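Local coordinates for endolysin (Clostridium phage phiCD27, PDB 3QAY), which probably cleaves the amide bond between N-acetylmuramic acid and L-alanine in the cell-wall peptidoglycan of Clostridium difficile, as a zinc-dependent amidase, at residues E27-Y30 with N31-L34; E64-S67 with Y68-R72; D154-K157 with A158-L161. All coordinates share one frame; numbering follows the deposited sequence.

Contact 1. Residues E27-Y30 with N31-L34; sequences EYQY and NKSL. With ZN (zinc ion), chain E.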
loop_
_atom_site.group_PDB
_atom_site.type_symbol
_atom_site.label_atom_id
_atom_site.label_comp_id
_atom_site.label_asym_id
_atom_site.label_seq_id
_atom_site.Cartn_x
_atom_site.Cartn_y
_atom_site.Cartn_z
ATOM N N GLU A 27 -4.553 8.441 6.990
ATOM C CA GLU A 27 -3.994 7.323 6.238
ATOM C C GLU A 27 -4.857 6.978 5.028
ATOM O O GLU A 27 -4.357 6.912 3.908
ATOM C CB GLU A 27 -3.843 6.102 7.146
ATOM C CG GLU A 27 -3.571 4.808 6.413
ATOM C CD GLU A 27 -3.443 3.616 7.332
ATOM O OE1 GLU A 27 -3.712 3.740 8.549
ATOM O OE2 GLU A 27 -3.081 2.540 6.823
ATOM N N TYR A 28 -6.149 6.759 5.261
ATOM C CA TYR A 28 -7.067 6.379 4.183
ATOM C C TYR A 28 -7.069 7.398 3.048
ATOM O O TYR A 28 -6.938 7.025 1.879
ATOM C CB TYR A 28 -8.483 6.187 4.724
ATOM C CG TYR A 28 -9.537 5.997 3.657
ATOM C CD1 TYR A 28 -9.747 4.753 3.068
ATOM C CD2 TYR A 28 -10.333 7.061 3.245
ATOM C CE1 TYR A 28 -10.728 4.575 2.093
ATOM C CE2 TYR A 28 -11.304 6.895 2.269
ATOM C CZ TYR A 28 -11.499 5.654 1.698
ATOM O OH TYR A 28 -12.468 5.494 0.731
ATOM N N GLN A 29 -7.203 8.677 3.399
ATOM C CA GLN A 29 -7.258 9.755 2.412
ATOM C C GLN A 29 -5.957 9.839 1.610
ATOM O O GLN A 29 -6.006 9.956 0.386
ATOM C CB GLN A 29 -7.557 11.113 3.068
ATOM C CG GLN A 29 -8.943 11.228 3.736
ATOM C CD GLN A 29 -10.116 11.125 2.755
ATOM O OE1 GLN A 29 -9.982 11.420 1.562
ATOM N NE2 GLN A 29 -11.268 10.695 3.259
ATOM N N TYR A 30 -4.803 9.777 2.284
ATOM C CA TYR A 30 -3.515 9.806 1.567
ATOM C C TYR A 30 -3.446 8.683 0.535
ATOM O O TYR A 30 -3.162 8.921 -0.640
ATOM C CB TYR A 30 -2.308 9.701 2.514
ATOM C CG TYR A 30 -0.996 9.788 1.751
ATOM C CD1 TYR A 30 -0.466 11.018 1.396
ATOM C CD2 TYR A 30 -0.323 8.641 1.340
ATOM C CE1 TYR A 30 0.715 11.115 0.680
ATOM C CE2 TYR A 30 0.861 8.723 0.615
ATOM C CZ TYR A 30 1.373 9.961 0.290
ATOM O OH TYR A 30 2.541 10.059 -0.427
ATOM N N ASN A 31 -3.730 7.463 0.977
ATOM C CA ASN A 31 -3.633 6.295 0.105
ATOM C C ASN A 31 -4.710 6.246 -0.984
ATOM O O ASN A 31 -4.469 5.723 -2.069
ATOM C CB ASN A 31 -3.611 5.006 0.942
ATOM C CG ASN A 31 -2.301 4.835 1.715
ATOM O OD1 ASN A 31 -2.302 4.482 2.899
ATOM N ND2 ASN A 31 -1.186 5.089 1.051
ATOM N N LYS A 32 -5.879 6.818 -0.708
ATOM C CA LYS A 32 -6.892 7.042 -1.743
ATOM C C LYS A 32 -6.332 7.942 -2.862
ATOM O O LYS A 32 -6.630 7.738 -4.043
ATOM C CB LYS A 32 -8.161 7.651 -1.120
ATOM C CG LYS A 32 -9.238 8.079 -2.108
ATOM C CD LYS A 32 -10.449 8.671 -1.399
ATOM C CE LYS A 32 -11.567 9.004 -2.386
ATOM N NZ LYS A 32 -12.763 9.571 -1.696
ATOM N N SER A 33 -5.523 8.928 -2.481
ATOM C CA SER A 33 -4.866 9.825 -3.439
ATOM C C SER A 33 -3.667 9.186 -4.142
ATOM O O SER A 33 -3.490 9.373 -5.336
ATOM C CB SER A 33 -4.422 11.124 -2.752
ATOM O OG SER A 33 -5.539 11.932 -2.439
ATOM N N LEU A 34 -2.845 8.450 -3.398
ATOM C CA LEU A 34 -1.667 7.768 -3.963
ATOM C C LEU A 34 -2.005 6.647 -4.962
ATOM O O LEU A 34 -1.332 6.489 -5.980
ATOM C CB LEU A 34 -0.823 7.171 -2.834
ATOM C CG LEU A 34 0.433 6.394 -3.261
ATOM C CD1 LEU A 34 1.359 7.298 -4.056
ATOM C CD2 LEU A 34 1.140 5.812 -2.033
HETATM ZN ZN ZN E . -3.377 0.707 7.769
HETATM O O HOH W 1 -11.565 11.870 -0.554
HETATM O O HOH W 2 -3.866 -1.307 9.032
#
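E27 and N31 meet one turn apart at the start of helix 27-44. The N31 backbone N reaches E27 O at 3.0 Å, nearly straight at 171°. E27 CG also lies 3.8 Å from N31 OD1, with the carboxylate and amide planes steeply inclined to each other. The E27 chain runs extended from CB (chi2 -179°) and brings its carboxylate to the zinc ion. E27 OE2 binds the metal at 2.1 Å, while OE1 stays at 3.1 Å, so this carboxylate binds the metal through one oxygen. H10, H85 and a water also bind the zinc, while A21 N and L86 N donate to the E27 carboxylate and should hold its rotation.

On another side of the helix, one water bridges two side chains. It donates to Q29 OE1 at 2.7 Å and accepts from K32 NZ. The K32 ammonium also forms a salt bridge to E56, which takes a hydrogen bond from Y28 OH as well. Y30 CE2 packs on L34 CD2 at 3.9 Å, and N31 ND2 lies near Y30 CD2. F147 meets the Y30 ring edge-to-face.

Helix 27-44 is the crossover of the beta-alpha-beta unit 3-8, 27-44, 48-52. Its first residue supplies the glutamate of a His-Glu-His zinc site, as in amidases of the zinc exopeptidase clan.

Contact 2. Residues E64-S67 with Y68-R72; sequences EEKS and YKIPR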
loop_
_atom_site.group_PDB
_atom_site.type_symbol
_atom_site.label_atom_id
_atom_site.label_comp_id
_atom_site.label_asym_id
_atom_site.label_seq_id
_atom_site.Cartn_x
_atom_site.Cartn_y
_atom_site.Cartn_z
ATOM N N GLU A 64 -16.487 -5.694 7.001
ATOM C CA GLU A 64 -16.890 -5.724 5.594
ATOM C C GLU A 64 -15.759 -5.369 4.599
ATOM O O GLU A 64 -15.919 -5.561 3.394
ATOM C CB GLU A 64 -18.112 -4.824 5.387
ATOM C CG GLU A 64 -19.355 -5.300 6.154
ATOM C CD GLU A 64 -20.486 -4.284 6.156
ATOM O OE1 GLU A 64 -20.980 -3.926 5.068
ATOM O OE2 GLU A 64 -20.894 -3.859 7.259
ATOM N N GLU A 65 -14.626 -4.868 5.094
ATOM C CA GLU A 65 -13.479 -4.557 4.228
ATOM C C GLU A 65 -12.916 -5.838 3.595
ATOM O O GLU A 65 -12.630 -5.881 2.392
ATOM C CB GLU A 65 -12.386 -3.810 5.009
ATOM C CG GLU A 65 -12.802 -2.419 5.496
ATOM C CD GLU A 65 -11.803 -1.784 6.475
ATOM O OE1 GLU A 65 -10.701 -2.338 6.683
ATOM O OE2 GLU A 65 -12.130 -0.722 7.041
ATOM N N LYS A 66 -12.772 -6.876 4.416
ATOM C CA LYS A 66 -12.345 -8.194 3.948
ATOM C C LYS A 66 -13.329 -8.768 2.927
ATOM O O LYS A 66 -12.932 -9.160 1.829
ATOM C CB LYS A 66 -12.204 -9.153 5.138
ATOM C CG LYS A 66 -11.773 -10.571 4.771
ATOM C CD LYS A 66 -11.504 -11.412 6.012
ATOM C CE LYS A 66 -11.028 -12.802 5.633
ATOM N NZ LYS A 66 -10.657 -13.620 6.816
ATOM N N SER A 67 -14.608 -8.802 3.295
ATOM C CA SER A 67 -15.665 -9.352 2.443
ATOM C C SER A 67 -15.768 -8.642 1.100
ATOM O O SER A 67 -16.124 -9.258 0.099
ATOM C CB SER A 67 -17.021 -9.263 3.151
ATOM O OG SER A 67 -16.918 -9.655 4.503
ATOM N N TYR A 68 -15.465 -7.345 1.082
ATOM C CA TYR A 68 -15.466 -6.579 -0.158
ATOM C C TYR A 68 -14.218 -6.859 -0.998
ATOM O O TYR A 68 -14.323 -7.136 -2.190
ATOM C CB TYR A 68 -15.568 -5.078 0.133
ATOM C CG TYR A 68 -15.596 -4.218 -1.111
ATOM C CD1 TYR A 68 -16.760 -4.080 -1.861
ATOM C CD2 TYR A 68 -14.454 -3.550 -1.544
ATOM C CE1 TYR A 68 -16.786 -3.294 -3.004
ATOM C CE2 TYR A 68 -14.471 -2.765 -2.685
ATOM C CZ TYR A 68 -15.631 -2.649 -3.414
ATOM O OH TYR A 68 -15.641 -1.864 -4.539
ATOM N N LYS A 69 -13.045 -6.780 -0.374
ATOM C CA LYS A 69 -11.776 -6.847 -1.109
ATOM C C LYS A 69 -11.447 -8.242 -1.650
ATOM O O LYS A 69 -11.148 -8.388 -2.831
ATOM C CB LYS A 69 -10.621 -6.320 -0.250
ATOM C CG LYS A 69 -10.631 -4.802 -0.087
ATOM C CD LYS A 69 -9.437 -4.290 0.700
ATOM C CE LYS A 69 -9.438 -4.819 2.132
ATOM N NZ LYS A 69 -8.404 -4.191 2.978
ATOM N N ILE A 70 -11.523 -9.256 -0.794
ATOM C CA ILE A 70 -11.044 -10.612 -1.130
ATOM C C ILE A 70 -11.637 -11.259 -2.406
ATOM O O ILE A 70 -10.883 -11.790 -3.224
ATOM C CB ILE A 70 -11.181 -11.569 0.088
ATOM C CG1 ILE A 70 -10.137 -11.216 1.155
ATOM C CG2 ILE A 70 -11.026 -13.043 -0.328
ATOM C CD1 ILE A 70 -8.693 -11.256 0.658
ATOM N N PRO A 71 -12.972 -11.230 -2.578
ATOM C CA PRO A 71 -13.548 -11.778 -3.817
ATOM C C PRO A 71 -13.080 -11.042 -5.086
ATOM O O PRO A 71 -12.861 -11.670 -6.126
ATOM C CB PRO A 71 -15.064 -11.599 -3.615
ATOM C CG PRO A 71 -15.247 -11.476 -2.129
ATOM C CD PRO A 71 -14.016 -10.783 -1.635
ATOM N N ARG A 72 -12.926 -9.723 -4.987
ATOM C CA ARG A 72 -12.488 -8.897 -6.112
ATOM C C ARG A 72 -11.011 -9.110 -6.419
ATOM O O ARG A 72 -10.624 -9.212 -7.585
ATOM C CB ARG A 72 -12.780 -7.414 -5.839
ATOM C CG ARG A 72 -14.266 -7.112 -5.876
ATOM C CD ARG A 72 -14.610 -5.695 -5.435
ATOM N NE ARG A 72 -16.004 -5.386 -5.760
ATOM C CZ ARG A 72 -17.067 -5.840 -5.093
ATOM N NH1 ARG A 72 -16.928 -6.628 -4.028
ATOM N NH2 ARG A 72 -18.290 -5.497 -5.492
HETATM O O HOH W 3 -8.216 -2.610 5.126
#
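K69 folds back over the first turn of helix 64-75 and overlaps the carbonyl of E65. Its CB and CE lie 3.3 and 3.4 Å from E65 O, and a bend at chi3 (-63°) curls the chain round that oxygen. The K69 amide N also donates to E65 O. The two charged ends do not touch: E65 OE1 and K69 NZ are 4.7 Å apart. A water spans them, donating to E65 OE1 and accepting from K69 NZ at 2.7 Å. The other carboxylate oxygen of E65 takes bonds from the hydroxyl groups of T19 and S11.

K66 and I70 lie side by side and point the same way, with K66 CG 4.0 Å from I70 CG1. Between their backbones, I70 N donates to K66 O in a nearly straight bond of 167°. The next step breaks the pattern, because P71 has no N-H. Its CD sits 3.1 Å from S67 O where a helix bond would otherwise form, and the helix kinks there.

R72 reaches back to Y68. Its NH1 gives a bond of 3.2 Å to a lone pair of Y68 O, close to the guanidinium plane. Y68 CE1 lies over the centre of one guanidinium face, 3.3 Å above it.

Y68 packs on the loop residues C54, P55 and F59. Y132, from the short helix 132-135, touches E65, K66 and I70; its OH is hydrogen-bonded to K69 NZ, which also makes a salt bridge with E83 of strand 80-87.

Contact 3. Residues D154-K157 with A158-L161; sequences DYDK and AKKL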
loop_
_atom_site.group_PDB
_atom_site.type_symbol
_atom_site.label_atom_id
_atom_site.label_comp_id
_atom_site.label_asym_id
_atom_site.label_seq_id
_atom_site.Cartn_x
_atom_site.Cartn_y
_atom_site.Cartn_z
ATOM N N ASP A 154 8.354 12.509 8.421
ATOM C CA ASP A 154 7.989 11.560 7.367
ATOM C C ASP A 154 7.029 12.184 6.360
ATOM O O ASP A 154 7.228 12.062 5.151
ATOM C CB ASP A 154 7.330 10.293 7.943
ATOM C CG ASP A 154 8.321 9.174 8.238
ATOM O OD1 ASP A 154 9.544 9.394 8.210
ATOM O OD2 ASP A 154 7.863 8.046 8.514
ATOM N N TYR A 155 5.979 12.830 6.854
ATOM C CA TYR A 155 4.973 13.418 5.968
ATOM C C TYR A 155 5.539 14.598 5.163
ATOM O O TYR A 155 5.174 14.787 3.998
ATOM C CB TYR A 155 3.735 13.845 6.761
ATOM C CG TYR A 155 2.577 14.344 5.912
ATOM C CD1 TYR A 155 2.197 13.686 4.748
ATOM C CD2 TYR A 155 1.844 15.459 6.296
ATOM C CE1 TYR A 155 1.128 14.142 3.980
ATOM C CE2 TYR A 155 0.777 15.914 5.539
ATOM C CZ TYR A 155 0.426 15.256 4.383
ATOM O OH TYR A 155 -0.634 15.717 3.639
ATOM N N ASP A 156 6.431 15.374 5.777
ATOM C CA ASP A 156 7.142 16.439 5.057
ATOM C C ASP A 156 7.984 15.866 3.911
ATOM O O ASP A 156 8.027 16.443 2.827
ATOM C CB ASP A 156 8.036 17.250 6.002
ATOM C CG ASP A 156 7.242 18.157 6.931
ATOM O OD1 ASP A 156 6.054 18.425 6.653
ATOM O OD2 ASP A 156 7.815 18.608 7.939
ATOM N N LYS A 157 8.645 14.737 4.151
ATOM C CA LYS A 157 9.385 14.048 3.089
ATOM C C LYS A 157 8.447 13.603 1.970
ATOM O O LYS A 157 8.770 13.757 0.798
ATOM C CB LYS A 157 10.135 12.833 3.629
ATOM C CG LYS A 157 11.395 13.156 4.417
ATOM C CD LYS A 157 11.936 11.884 5.058
ATOM C CE LYS A 157 13.249 12.128 5.781
ATOM N NZ LYS A 157 13.755 10.883 6.396
ATOM N N ALA A 158 7.286 13.070 2.344
ATOM C CA ALA A 158 6.305 12.579 1.377
ATOM C C ALA A 158 5.781 13.706 0.501
ATOM O O ALA A 158 5.701 13.560 -0.720
ATOM C CB ALA A 158 5.140 11.885 2.097
ATOM N N LYS A 159 5.421 14.824 1.127
ATOM C CA LYS A 159 4.995 16.016 0.392
ATOM C C LYS A 159 6.113 16.618 -0.479
ATOM O O LYS A 159 5.834 17.231 -1.510
ATOM C CB LYS A 159 4.433 17.066 1.350
ATOM C CG LYS A 159 3.083 16.679 1.935
ATOM C CD LYS A 159 2.449 17.818 2.727
ATOM C CE LYS A 159 3.176 18.088 4.036
ATOM N NZ LYS A 159 2.559 19.211 4.792
ATOM N N LYS A 160 7.368 16.434 -0.076
ATOM C CA LYS A 160 8.505 16.831 -0.913
ATOM C C LYS A 160 8.595 15.936 -2.151
ATOM O O LYS A 160 8.684 16.434 -3.272
ATOM C CB LYS A 160 9.811 16.804 -0.110
ATOM C CG LYS A 160 11.062 17.144 -0.905
ATOM C CD LYS A 160 12.231 17.505 0.016
ATOM C CE LYS A 160 13.529 17.703 -0.761
ATOM N NZ LYS A 160 14.513 18.545 0.003
ATOM N N LEU A 161 8.543 14.621 -1.946
ATOM C CA LEU A 161 8.560 13.656 -3.057
ATOM C C LEU A 161 7.328 13.800 -3.942
ATOM O O LEU A 161 7.419 13.699 -5.166
ATOM C CB LEU A 161 8.615 12.213 -2.540
ATOM C CG LEU A 161 9.976 11.552 -2.371
ATOM C CD1 LEU A 161 10.945 12.476 -1.674
ATOM C CD2 LEU A 161 9.817 10.255 -1.607
#
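A158 N donates to D154 O at 3.0 Å, the first of four successive backbone bonds in this part of helix 152-175. K159 N follows to Y155 O at 2.9 Å, and this bond is nearly straight. K160 N bonds to D156 O, and L161 N to K157 O. The spacing is regular, each amide using the carbonyl four residues back.

The side chains add a looser charge pairing. D156 OD1 is 4.0 Å from K159 NZ, too far for a salt bridge, and the two may attract weakly. D154 and K157 have polar partners in other parts of the chain: D154 OD2 accepts from G95 N and F148 N, and K157 NZ donates to V119 O.

K159 is the side chain that does most of the packing. Its chain lies across one face of the Y155 ring. A bend at chi3 (-71°) lays CE over the ring, 3.9 Å from the centroid and 23° off the normal, a CH-pi contact. CE is nearest to CE2 of Y155, at 3.6 Å, and CD lies 3.7 Å from CZ. The ring itself is placed by CG standing opposite the backbone N (chi1 -174°). A158 CB comes obliquely to the same ring, 4.4 Å from Y155 CD1.

Inward, D154, Y155 and A158 all rest on F147 of strand 140-148. Y155 also touches the loop residues V24 and V25. The arrangement is an i to i+4 tyrosine-lysine CH-pi pair on a helix that packs against the mixed sheet of this alpha/beta amidase fold.

Contact 1 carries the zinc ligand E27 and lies between the other two. Contact 2 also lies near the metal, with the E65 side chain about 8 Å from the zinc; the centres of contacts 1 and 2 are 18 Å apart and their nearest atoms about 7 Å, so they do not touch. Contact 3 is more remote: the D154 side chain is about 13 Å from the metal. It does meet contact 1, where Y30 OH packs on A158 CB at 4.1 Å and joins helices 27-44 and 152-175. Contacts 2 and 3 lie on opposite sides of the chain's centre, 31 Å between centres.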